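Local structure of pseudouridine synthase (Pyrococcus abyssi, 2AUS) at residues 220-224 / 235-239. The protein probably isomerises uridine to pseudouridine in RNA, as the Cbf5 member of the TruB family of pseudouridine synthases. Residues are numbered along the deposited sequence; the frame is centred on the assembly and turned at random.
Sequences LVDYY and YIRKA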
loop_
_atom_site.group_PDB
_atom_site.type_symbol
_atom_site.label_atom_id
_atom_site.label_comp_id
_atom_site.label_asym_id
_atom_site.label_seq_id
_atom_site.Cartn_x
_atom_site.Cartn_y
_atom_site.Cartn_z
ATOM N N LEU A 220 -3.037 -17.403 -4.710
ATOM C CA LEU A 220 -1.822 -17.957 -5.295
ATOM C C LEU A 220 -0.758 -18.253 -4.250
ATOM O O LEU A 220 -0.094 -19.291 -4.311
ATOM C CB LEU A 220 -1.242 -17.005 -6.346
ATOM C CG LEU A 220 -2.031 -16.874 -7.647
ATOM C CD1 LEU A 220 -1.278 -15.956 -8.604
ATOM C CD2 LEU A 220 -2.216 -18.257 -8.268
ATOM N N VAL A 221 -0.583 -17.337 -3.305
ATOM C CA VAL A 221 0.405 -17.535 -2.253
ATOM C C VAL A 221 0.050 -18.784 -1.456
ATOM O O VAL A 221 0.893 -19.648 -1.239
ATOM C CB VAL A 221 0.460 -16.331 -1.294
ATOM C CG1 VAL A 221 1.316 -16.674 -0.071
ATOM C CG2 VAL A 221 1.032 -15.113 -2.024
ATOM N N ASP A 222 -1.209 -18.895 -1.052
ATOM C CA ASP A 222 -1.633 -20.043 -0.262
ATOM C C ASP A 222 -1.605 -21.372 -1.005
ATOM O O ASP A 222 -1.199 -22.391 -0.445
ATOM C CB ASP A 222 -3.029 -19.796 0.309
ATOM C CG ASP A 222 -3.082 -18.561 1.187
ATOM O OD1 ASP A 222 -2.001 -18.045 1.557
ATOM O OD2 ASP A 222 -4.199 -18.105 1.514
ATOM N N TYR A 223 -2.036 -21.373 -2.261
ATOM C CA TYR A 223 -2.045 -22.603 -3.046
ATOM C C TYR A 223 -0.625 -23.076 -3.347
ATOM O O TYR A 223 -0.350 -24.278 -3.400
ATOM C CB TYR A 223 -2.802 -22.378 -4.350
ATOM C CG TYR A 223 -4.256 -22.022 -4.165
ATOM C CD1 TYR A 223 -4.978 -21.445 -5.205
ATOM C CD2 TYR A 223 -4.927 -22.300 -2.968
ATOM C CE1 TYR A 223 -6.330 -21.154 -5.070
ATOM C CE2 TYR A 223 -6.285 -22.016 -2.822
ATOM C CZ TYR A 223 -6.978 -21.441 -3.882
ATOM O OH TYR A 223 -8.316 -21.140 -3.758
ATOM N N TYR A 224 0.280 -22.127 -3.541
ATOM C CA TYR A 224 1.661 -22.469 -3.823
ATOM C C TYR A 224 2.252 -23.106 -2.573
ATOM O O TYR A 224 3.068 -24.024 -2.662
ATOM C CB TYR A 224 2.443 -21.221 -4.216
ATOM C CG TYR A 224 3.793 -21.527 -4.812
ATOM C CD1 TYR A 224 4.961 -21.311 -4.081
ATOM C CD2 TYR A 224 3.903 -22.033 -6.104
ATOM C CE1 TYR A 224 6.209 -21.589 -4.622
ATOM C CE2 TYR A 224 5.147 -22.314 -6.658
ATOM C CZ TYR A 224 6.296 -22.090 -5.910
ATOM O OH TYR A 224 7.529 -22.368 -6.450
ATOM N N TYR A 235 -4.912 -27.472 -5.676
ATOM C CA TYR A 235 -5.318 -26.076 -5.694
ATOM C C TYR A 235 -4.509 -25.195 -6.637
ATOM O O TYR A 235 -5.084 -24.412 -7.384
ATOM C CB TYR A 235 -5.314 -25.542 -4.259
ATOM C CG TYR A 235 -6.192 -26.417 -3.388
ATOM C CD1 TYR A 235 -7.579 -26.408 -3.541
ATOM C CD2 TYR A 235 -5.633 -27.356 -2.515
ATOM C CE1 TYR A 235 -8.386 -27.316 -2.859
ATOM C CE2 TYR A 235 -6.431 -28.270 -1.828
ATOM C CZ TYR A 235 -7.806 -28.244 -2.010
ATOM O OH TYR A 235 -8.602 -29.156 -1.362
ATOM N N ILE A 236 -3.185 -25.316 -6.620
ATOM C CA ILE A 236 -2.380 -24.500 -7.520
ATOM C C ILE A 236 -2.768 -24.877 -8.951
ATOM O O ILE A 236 -2.891 -24.012 -9.814
ATOM C CB ILE A 236 -0.857 -24.715 -7.298
ATOM C CG1 ILE A 236 -0.068 -23.626 -8.035
ATOM C CG2 ILE A 236 -0.427 -26.087 -7.812
ATOM C CD1 ILE A 236 -0.426 -22.208 -7.604
ATOM N N ARG A 237 -2.994 -26.167 -9.191
ATOM C CA ARG A 237 -3.380 -26.634 -10.519
ATOM C C ARG A 237 -4.659 -25.950 -10.985
ATOM O O ARG A 237 -4.737 -25.460 -12.116
ATOM C CB ARG A 237 -3.590 -28.146 -10.533
ATOM C CG ARG A 237 -4.080 -28.662 -11.880
ATOM C CD ARG A 237 -4.219 -30.172 -11.914
ATOM N NE ARG A 237 -2.929 -30.859 -11.898
ATOM C CZ ARG A 237 -2.120 -30.960 -12.948
ATOM N NH1 ARG A 237 -2.466 -30.412 -14.109
ATOM N NH2 ARG A 237 -0.978 -31.627 -12.841
ATOM N N LYS A 238 -5.663 -25.916 -10.115
ATOM C CA LYS A 238 -6.929 -25.279 -10.454
ATOM C C LYS A 238 -6.812 -23.761 -10.563
ATOM O O LYS A 238 -7.607 -23.122 -11.240
ATOM C CB LYS A 238 -7.996 -25.633 -9.417
ATOM C CG LYS A 238 -8.357 -27.106 -9.399
ATOM C CD LYS A 238 -9.404 -27.406 -8.343
ATOM C CE LYS A 238 -9.604 -28.900 -8.195
ATOM N NZ LYS A 238 -10.494 -29.194 -7.046
ATOM N N ALA A 239 -5.812 -23.192 -9.901
ATOM C CA ALA A 239 -5.605 -21.748 -9.918
ATOM C C ALA A 239 -4.932 -21.271 -11.209
ATOM O O ALA A 239 -4.931 -20.075 -11.497
ATOM C CB ALA A 239 -4.759 -21.331 -8.706
HETATM O O HOH W 1 -1.935 -26.430 -4.167
#
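Tyr223 lays its ring against the backbone of the facing helix, between Tyr235 and Ala239, and shows how one aromatic side chain can carry the largest share of a helix-helix contact. One face of the ring receives CB of Tyr235 in a CH-pi contact, that carbon lying 3.8 Å from the ring centroid, toward the CD2 rim. Near the ring plane, at the edge, the methyl CB of Ala239 meets CD1 of Tyr223 at 3.5 Å. With CG anti to its own carbonyl carbon (chi1 -62°), the Tyr223 ring lies alongside the turn from Tyr235 to Ala239, while its CB faces Ile236, whose CD1 is 4.0 Å away. Replacing the ring by an alanine's methyl is likely to leave CB of Tyr235 and the Ala239 methyl without their support and to open a gap between the helices.

The buried side is finished by Leu220, whose CD2 touches CB of Ala239 at 4.0 Å and whose side chain also packs on Ile49 and Leu51 of strand 47-53. The other side is looser. CB of Tyr235 points at 220-224, but the end of its side chain leads away, and the ring meets that of Tyr223 obliquely, the planes 34° and the centroids 5.9 Å apart; it also reaches an apolar side chain of another protein's chain. Here a water bridges the backbones, donating to O of Tyr223 (2.8 Å) and accepting from N of Ile236 (3.0 Å), joining them without a direct bond.

The segment axes approach to 8.8 Å at 140°, antiparallel but clearly splayed. Tyr224 and Ile236 both touch Leu70, after helix 59-69. Overall this is a helical hairpin, helices 217-228 and 234-239 packing beside strand 47-53 within the tRNA pseudouridylate synthase B C-terminal family region.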